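Local coordinates for malate dehydrogenase (Naegleria fowleri, PDB 6UM4), which probably catalyses the reversible, nicotinamide-cofactor-dependent oxidation of malate to oxaloacetate, as in other malate dehydrogenases, at residues Ala258-Ala261 against Ala262-Cys266; Gln306-Asn310 against Glu311-Asn315; Asp398-Asn401 against Ala402-Glu406. All blocks are in the same frame, centred on the assembly; numbering follows the deposited sequence.

How the contacts relate
The three contacts are local ones on three helices of the C-terminal domain, and the middle helix connects the other two. Contact 2 meets contact 1 through Lys263 CG on Trp307 CZ2 (3.6 Å) and Gln259 CB on Phe312 CE1 (3.7 Å), their centres lying about 13 Å apart. On the other flank, Ile313 CD1 of contact 2 packs on Arg399 NH1 of contact 3 at 3.6 Å, with centres about 17 Å apart. Contacts 1 and 3 do not touch, their nearest atoms being about 14 Å apart. Contact 3 is tied by hydrogen bonds to Asn279, Ser281 and Thr283, a segment whose Gly-Asn-His-Ser sequence probably supplies the catalytic histidine, as in related dehydrogenases.

Contact 1: Ala258-Ala261 against Ala262-Cys266; sequences AQVA and AKVGC
Val260 and Val264 have nearly the same first torsion (chi1 171° at Val260): CG1 of Val260 leans toward its own carbonyl carbon, while CG2 of Val264 lies beside its backbone N and faces back down the helix. Val260 CG1 and Val264 CG2 come within 4.4 Å, one turn apart, at the glycine-terminated C-terminal end of helix 250-264 in the C-terminal domain. Val260 is buried against Ile271 and Leu288, and Val264, less enclosed, touches Ile293, whereas Ala258 packs on Asp152 of the second subunit.

Regular i to i+4 bonding persists up to Val264, whose N reaches Val260 O at 2.8 Å in a nearly straight bond. One step later the geometry degrades: Gly265 N still reaches Ala261 O at 2.8 Å, but the N-H...O angle falls to 134° and the donor sits well above the carbonyl plane. Gly265 then leaves helical geometry with phi 80°, a positive value that glycine adopts readily. Ala261 O also receives a weak bond from Cys266 N at 3.4 Å. Past the turn, the thiol comes back against the last helical turn, Cys266 SG standing 4.0 Å from Ala261 CA.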
loop_
_atom_site.group_PDB
_atom_site.type_symbol
_atom_site.label_atom_id
_atom_site.label_comp_id
_atom_site.label_asym_id
_atom_site.label_seq_id
_atom_site.Cartn_x
_atom_site.Cartn_y
_atom_site.Cartn_z
ATOM N N ALA A 258 -0.626 -19.085 -3.238
ATOM C CA ALA A 258 -0.827 -18.641 -4.616
ATOM C C ALA A 258 -0.423 -19.723 -5.601
ATOM O O ALA A 258 -1.048 -19.848 -6.659
ATOM C CB ALA A 258 -0.079 -17.339 -4.906
ATOM N N GLN A 259 0.611 -20.507 -5.282
ATOM C CA GLN A 259 0.980 -21.605 -6.179
ATOM C C GLN A 259 -0.149 -22.620 -6.285
ATOM O O GLN A 259 -0.494 -23.060 -7.387
ATOM C CB GLN A 259 2.276 -22.277 -5.716
ATOM C CG GLN A 259 3.537 -21.406 -5.899
ATOM C CD GLN A 259 3.814 -21.052 -7.376
ATOM O OE1 GLN A 259 3.799 -21.915 -8.249
ATOM N NE2 GLN A 259 4.059 -19.775 -7.646
ATOM N N VAL A 260 -0.755 -22.986 -5.152
ATOM C CA VAL A 260 -1.884 -23.913 -5.178
ATOM C C VAL A 260 -3.013 -23.363 -6.035
ATOM O O VAL A 260 -3.548 -24.053 -6.910
ATOM C CB VAL A 260 -2.383 -24.191 -3.754
ATOM C CG1 VAL A 260 -3.685 -24.972 -3.817
ATOM C CG2 VAL A 260 -1.322 -24.926 -2.945
ATOM N N ALA A 261 -3.418 -22.120 -5.764
ATOM C CA ALA A 261 -4.545 -21.524 -6.468
ATOM C C ALA A 261 -4.291 -21.432 -7.967
ATOM O O ALA A 261 -5.199 -21.670 -8.774
ATOM C CB ALA A 261 -4.843 -20.145 -5.884
ATOM N N ALA A 262 -3.071 -21.066 -8.365
ATOM C CA ALA A 262 -2.766 -21.001 -9.789
ATOM C C ALA A 262 -2.781 -22.389 -10.431
ATOM O O ALA A 262 -3.351 -22.570 -11.512
ATOM C CB ALA A 262 -1.417 -20.310 -10.000
ATOM N N LYS A 263 -2.176 -23.388 -9.776
ATOM C CA LYS A 263 -2.099 -24.728 -10.359
ATOM C C LYS A 263 -3.471 -25.393 -10.423
ATOM O O LYS A 263 -3.830 -25.999 -11.436
ATOM C CB LYS A 263 -1.121 -25.593 -9.559
ATOM C CG LYS A 263 -0.937 -26.984 -10.149
ATOM C CD LYS A 263 -0.057 -26.989 -11.381
ATOM C CE LYS A 263 0.011 -28.402 -11.962
ATOM N NZ LYS A 263 0.735 -28.458 -13.254
ATOM N N VAL A 264 -4.234 -25.322 -9.334
ATOM C CA VAL A 264 -5.523 -25.995 -9.240
ATOM C C VAL A 264 -6.640 -25.183 -9.883
ATOM O O VAL A 264 -7.651 -25.745 -10.315
ATOM C CB VAL A 264 -5.813 -26.289 -7.758
ATOM C CG1 VAL A 264 -7.263 -26.682 -7.533
ATOM C CG2 VAL A 264 -4.880 -27.368 -7.266
ATOM N N GLY A 265 -6.498 -23.858 -9.946
ATOM C CA GLY A 265 -7.552 -23.026 -10.489
ATOM C C GLY A 265 -8.689 -22.730 -9.534
ATOM O O GLY A 265 -9.824 -22.539 -9.978
ATOM N N CYS A 266 -8.415 -22.656 -8.231
ATOM C CA CYS A 266 -9.433 -22.412 -7.217
ATOM C C CYS A 266 -9.285 -20.998 -6.668
ATOM O O CYS A 266 -8.384 -20.251 -7.057
ATOM C CB CYS A 266 -9.346 -23.450 -6.096
ATOM S SG CYS A 266 -7.790 -23.453 -5.133
#

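Contact 2: Gln306-Asn310 against Glu311-Asn315; sequences QWITN and EFIPN
Trp307 begins the contact with both ends of its side chain engaged. With CG anti to the backbone N (chi1 172°), the indole slants forward and outward toward the next turn, and its six-membered ring meets Phe312, whose CB lies over one face, 3.7 Å from the ring centroid and close to the normal. This is a CH-pi contact. The two aromatic rings themselves are oblique, planes 34° apart, with Trp307 CH2 reaching Phe312 CD1 at 3.5 Å. At the pyrrole edge, Glu311 crosses the indole at about a right angle and brings OE2 to 3.7 Å from CD1. A water lies in the ring plane, 3.3 Å from Trp307 NE1; its further link to Glu311 OE1 is too short to be trusted.

The backbone here departs from a regular alpha-helix. Trp307 O keeps the i+4 bond from Glu311 N and adds an i+5 one from Phe312 N, the two donors arriving from opposite faces of its carbonyl plane. At Ile308 O, in the wider pi-type turn, an i+5 bond stands in place of the i+4 one: Ile313 N arrives at 2.8 Å in the carbonyl plane, and Ile308 CG2 lies 3.7 Å from Ile313 CD1. Thr309 O, in turn, faces Pro314 CD at 3.3 Å, and Asn310 O faces Pro314 CG at the same distance. Proline has no N-H to offer, which accounts for the kink where its N lacks a bond to the preceding turn; the axes of the two segments differ by 25°.

Helix 305-317 is flanked by helix 250-264 on the Trp307 and Phe312 side and by helix 394-414 near Thr309 and Ile313, while strand 285-287 offers Pro286 to Phe312 and Tyr285 to Ile313.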
loop_
_atom_site.group_PDB
_atom_site.type_symbol
_atom_site.label_atom_id
_atom_site.label_comp_id
_atom_site.label_asym_id
_atom_site.label_seq_id
_atom_site.Cartn_x
_atom_site.Cartn_y
_atom_site.Cartn_z
ATOM N N GLN A 306 5.402 -36.099 -6.401
ATOM C CA GLN A 306 6.445 -35.704 -7.342
ATOM C C GLN A 306 6.280 -34.251 -7.762
ATOM O O GLN A 306 7.272 -33.525 -7.910
ATOM C CB GLN A 306 6.446 -36.641 -8.544
ATOM C CG GLN A 306 6.741 -38.074 -8.129
ATOM C CD GLN A 306 7.013 -38.993 -9.306
ATOM O OE1 GLN A 306 6.909 -38.584 -10.468
ATOM N NE2 GLN A 306 7.366 -40.252 -9.009
ATOM N N TRP A 307 5.038 -33.806 -7.965
ATOM C CA TRP A 307 4.818 -32.397 -8.266
ATOM C C TRP A 307 5.219 -31.534 -7.073
ATOM O O TRP A 307 5.851 -30.483 -7.236
ATOM C CB TRP A 307 3.354 -32.158 -8.628
ATOM C CG TRP A 307 3.007 -30.691 -8.762
ATOM C CD1 TRP A 307 3.254 -29.885 -9.835
ATOM C CD2 TRP A 307 2.364 -29.865 -7.780
ATOM N NE1 TRP A 307 2.792 -28.610 -9.587
ATOM C CE2 TRP A 307 2.238 -28.573 -8.335
ATOM C CE3 TRP A 307 1.861 -30.099 -6.498
ATOM C CZ2 TRP A 307 1.650 -27.515 -7.644
ATOM C CZ3 TRP A 307 1.275 -29.048 -5.813
ATOM C CH2 TRP A 307 1.175 -27.772 -6.387
ATOM N N ILE A 308 4.874 -31.978 -5.864
ATOM C CA ILE A 308 5.274 -31.259 -4.658
ATOM C C ILE A 308 6.783 -31.097 -4.634
ATOM O O ILE A 308 7.309 -29.995 -4.446
ATOM C CB ILE A 308 4.780 -32.002 -3.404
ATOM C CG1 ILE A 308 3.258 -31.999 -3.351
ATOM C CG2 ILE A 308 5.373 -31.381 -2.146
ATOM C CD1 ILE A 308 2.724 -32.676 -2.131
ATOM N N THR A 309 7.497 -32.204 -4.843
ATOM C CA THR A 309 8.946 -32.211 -4.696
ATOM C C THR A 309 9.630 -31.480 -5.843
ATOM O O THR A 309 10.610 -30.754 -5.632
ATOM C CB THR A 309 9.446 -33.650 -4.618
ATOM O OG1 THR A 309 8.902 -34.268 -3.447
ATOM C CG2 THR A 309 10.965 -33.667 -4.504
ATOM N N ASN A 310 9.156 -31.677 -7.073
ATOM C CA ASN A 310 9.894 -31.159 -8.214
ATOM C C ASN A 310 9.455 -29.772 -8.642
ATOM O O ASN A 310 10.214 -29.092 -9.345
ATOM C CB ASN A 310 9.782 -32.103 -9.411
ATOM C CG ASN A 310 10.320 -33.480 -9.106
ATOM O OD1 ASN A 310 11.264 -33.627 -8.327
ATOM N ND2 ASN A 310 9.772 -34.487 -9.757
ATOM N N GLU A 311 8.251 -29.343 -8.264
ATOM C CA GLU A 311 7.790 -28.043 -8.710
ATOM C C GLU A 311 7.333 -27.177 -7.546
ATOM O O GLU A 311 7.892 -26.097 -7.318
ATOM C CB GLU A 311 6.672 -28.203 -9.743
ATOM C CG GLU A 311 7.131 -28.861 -11.028
ATOM C CD GLU A 311 6.076 -28.796 -12.121
ATOM O OE1 GLU A 311 5.605 -27.678 -12.455
ATOM O OE2 GLU A 311 5.698 -29.876 -12.628
ATOM N N PHE A 312 6.320 -27.636 -6.811
ATOM C CA PHE A 312 5.705 -26.780 -5.802
ATOM C C PHE A 312 6.736 -26.275 -4.800
ATOM O O PHE A 312 6.934 -25.065 -4.653
ATOM C CB PHE A 312 4.588 -27.532 -5.085
ATOM C CG PHE A 312 3.975 -26.760 -3.971
ATOM C CD1 PHE A 312 3.095 -25.708 -4.242
ATOM C CD2 PHE A 312 4.292 -27.059 -2.645
ATOM C CE1 PHE A 312 2.509 -24.975 -3.215
ATOM C CE2 PHE A 312 3.723 -26.328 -1.604
ATOM C CZ PHE A 312 2.835 -25.282 -1.879
ATOM N N ILE A 313 7.423 -27.186 -4.114
ATOM C CA ILE A 313 8.374 -26.759 -3.089
ATOM C C ILE A 313 9.468 -25.870 -3.662
ATOM O O ILE A 313 9.749 -24.816 -3.069
ATOM C CB ILE A 313 8.932 -27.976 -2.331
ATOM C CG1 ILE A 313 7.864 -28.559 -1.408
ATOM C CG2 ILE A 313 10.159 -27.548 -1.524
ATOM C CD1 ILE A 313 8.316 -29.797 -0.655
ATOM N N PRO A 314 10.133 -26.223 -4.766
ATOM C CA PRO A 314 11.151 -25.303 -5.303
ATOM C C PRO A 314 10.581 -23.980 -5.781
ATOM O O PRO A 314 11.250 -22.949 -5.655
ATOM C CB PRO A 314 11.777 -26.098 -6.457
ATOM C CG PRO A 314 10.861 -27.224 -6.724
ATOM C CD PRO A 314 10.133 -27.519 -5.468
ATOM N N ASN A 315 9.374 -23.975 -6.352
ATOM C CA ASN A 315 8.792 -22.710 -6.795
ATOM C C ASN A 315 8.543 -21.783 -5.612
ATOM O O ASN A 315 8.733 -20.566 -5.719
ATOM C CB ASN A 315 7.486 -22.946 -7.550
ATOM C CG ASN A 315 7.701 -23.530 -8.931
ATOM O OD1 ASN A 315 8.789 -23.433 -9.499
ATOM N ND2 ASN A 315 6.658 -24.132 -9.482
HETATM O O HOH W 1 3.241 -27.081 -12.431
#

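Contact 3: Asp398-Asn401 against Ala402-Glu406; sequences DRIN and ASVKE
Ile400 and Val404, one turn apart on helix 394-414, bring one methyl each into loose contact. At Ile400, chi1 of -64° sets CG1 beside the backbone N and leaves CG2 anti to it, whereas Val404 CG2 sits beside its own N and points back; Ile400 CG2 and Val404 CG2 lie 4.2 Å apart. Val404 CG2 also rests 3.4 Å from Ile400 O, against the same carbonyl that receives Val404 N at 2.9 Å with an almost straight 171° N-H...O angle. The branched side chain therefore lies alongside the backbone bond of its own turn. Both residues are buried, and Ile400 packs on Tyr285 of strand 285-287.

Ala402 CB meets the carbonyl three residues back, approaching Arg399 O at 3.4 Å, and Lys405 CB the one four back. Lys405 CB lies 3.4 Å from Asn401 O, and the rest of the chain leads away, bending at its last torsion. Arg399, by contrast, directs its side chain away from the second segment, to helix 305-317. Its carbonyl accepts Ser403 N in plane at 3.2 Å, and Ser403 N has a weak second acceptor in Ile400 O.

Ser403 faces another direction, with OG bonded to Thr283 OG1 and Asn279 N, and one turn on Glu406 OE1 is bonded to Ser281 OG, Thr283 OG1 and Asn279 ND2. Between the two segments themselves the polar chemistry is carried by the backbone: Asp398 O, Arg399 O, Ile400 O and Asn401 O each accept the N-H four residues ahead. The side chains add a loose methyl pair and little polarity, which implies that the continuity of this turn rests chiefly on main-chain hydrogen bonds.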
loop_
_atom_site.group_PDB
_atom_site.type_symbol
_atom_site.label_atom_id
_atom_site.label_comp_id
_atom_site.label_asym_id
_atom_site.label_seq_id
_atom_site.Cartn_x
_atom_site.Cartn_y
_atom_site.Cartn_z
ATOM N N ASP A 398 11.733 -35.625 7.233
ATOM C CA ASP A 398 13.024 -35.375 6.600
ATOM C C ASP A 398 13.202 -33.902 6.283
ATOM O O ASP A 398 14.270 -33.324 6.515
ATOM C CB ASP A 398 13.147 -36.178 5.307
ATOM C CG ASP A 398 13.346 -37.663 5.538
ATOM O OD1 ASP A 398 13.527 -38.122 6.696
ATOM O OD2 ASP A 398 13.304 -38.377 4.518
ATOM N N ARG A 399 12.181 -33.293 5.692
ATOM C CA ARG A 399 12.315 -31.914 5.242
ATOM C C ARG A 399 12.438 -30.977 6.437
ATOM O O ARG A 399 13.350 -30.140 6.489
ATOM C CB ARG A 399 11.128 -31.529 4.349
ATOM C CG ARG A 399 11.117 -32.209 2.988
ATOM C CD ARG A 399 12.434 -31.957 2.283
ATOM N NE ARG A 399 12.443 -32.420 0.906
ATOM C CZ ARG A 399 12.118 -31.662 -0.139
ATOM N NH1 ARG A 399 11.746 -30.398 0.040
ATOM N NH2 ARG A 399 12.171 -32.172 -1.365
ATOM N N ILE A 400 11.540 -31.129 7.417
ATOM C CA ILE A 400 11.616 -30.349 8.650
ATOM C C ILE A 400 12.993 -30.491 9.287
ATOM O O ILE A 400 13.602 -29.498 9.698
ATOM C CB ILE A 400 10.501 -30.772 9.622
ATOM C CG1 ILE A 400 9.120 -30.476 9.057
ATOM C CG2 ILE A 400 10.642 -30.048 10.933
ATOM C CD1 ILE A 400 8.022 -31.063 9.907
ATOM N N ASN A 401 13.529 -31.723 9.336
ATOM C CA ASN A 401 14.841 -31.926 9.948
ATOM C C ASN A 401 15.929 -31.157 9.211
ATOM O O ASN A 401 16.882 -30.677 9.833
ATOM C CB ASN A 401 15.186 -33.426 9.997
ATOM C CG ASN A 401 14.784 -34.078 11.312
ATOM O OD1 ASN A 401 14.977 -33.508 12.390
ATOM N ND2 ASN A 401 14.168 -35.252 11.227
ATOM N N ALA A 402 15.839 -31.077 7.881
ATOM C CA ALA A 402 16.828 -30.320 7.116
ATOM C C ALA A 402 16.810 -28.843 7.496
ATOM O O ALA A 402 17.858 -28.189 7.553
ATOM C CB ALA A 402 16.571 -30.486 5.615
ATOM N N SER A 403 15.627 -28.292 7.729
ATOM C CA SER A 403 15.569 -26.875 8.051
ATOM C C SER A 403 15.985 -26.650 9.503
ATOM O O SER A 403 16.679 -25.675 9.813
ATOM C CB SER A 403 14.169 -26.334 7.766
ATOM O OG SER A 403 14.205 -24.969 7.323
ATOM N N VAL A 404 15.593 -27.560 10.398
ATOM C CA VAL A 404 16.064 -27.488 11.781
ATOM C C VAL A 404 17.585 -27.523 11.826
ATOM O O VAL A 404 18.223 -26.718 12.516
ATOM C CB VAL A 404 15.432 -28.624 12.601
ATOM C CG1 VAL A 404 16.190 -28.834 13.907
ATOM C CG2 VAL A 404 13.973 -28.290 12.876
ATOM N N LYS A 405 18.190 -28.397 11.023
ATOM C CA LYS A 405 19.641 -28.456 10.939
ATOM C C LYS A 405 20.226 -27.100 10.558
ATOM O O LYS A 405 21.251 -26.682 11.104
ATOM C CB LYS A 405 20.049 -29.530 9.937
ATOM C CG LYS A 405 21.535 -29.806 9.845
ATOM C CD LYS A 405 21.786 -30.978 8.891
ATOM C CE LYS A 405 23.253 -31.367 8.865
ATOM N NZ LYS A 405 24.086 -30.280 8.292
ATOM N N GLU A 406 19.608 -26.409 9.606
ATOM C CA GLU A 406 20.131 -25.107 9.223
ATOM C C GLU A 406 19.965 -24.096 10.343
ATOM O O GLU A 406 20.867 -23.298 10.608
ATOM C CB GLU A 406 19.430 -24.608 7.970
ATOM C CG GLU A 406 19.988 -23.310 7.491
ATOM C CD GLU A 406 19.251 -22.805 6.284
ATOM O OE1 GLU A 406 18.008 -22.663 6.354
ATOM O OE2 GLU A 406 19.925 -22.573 5.266
#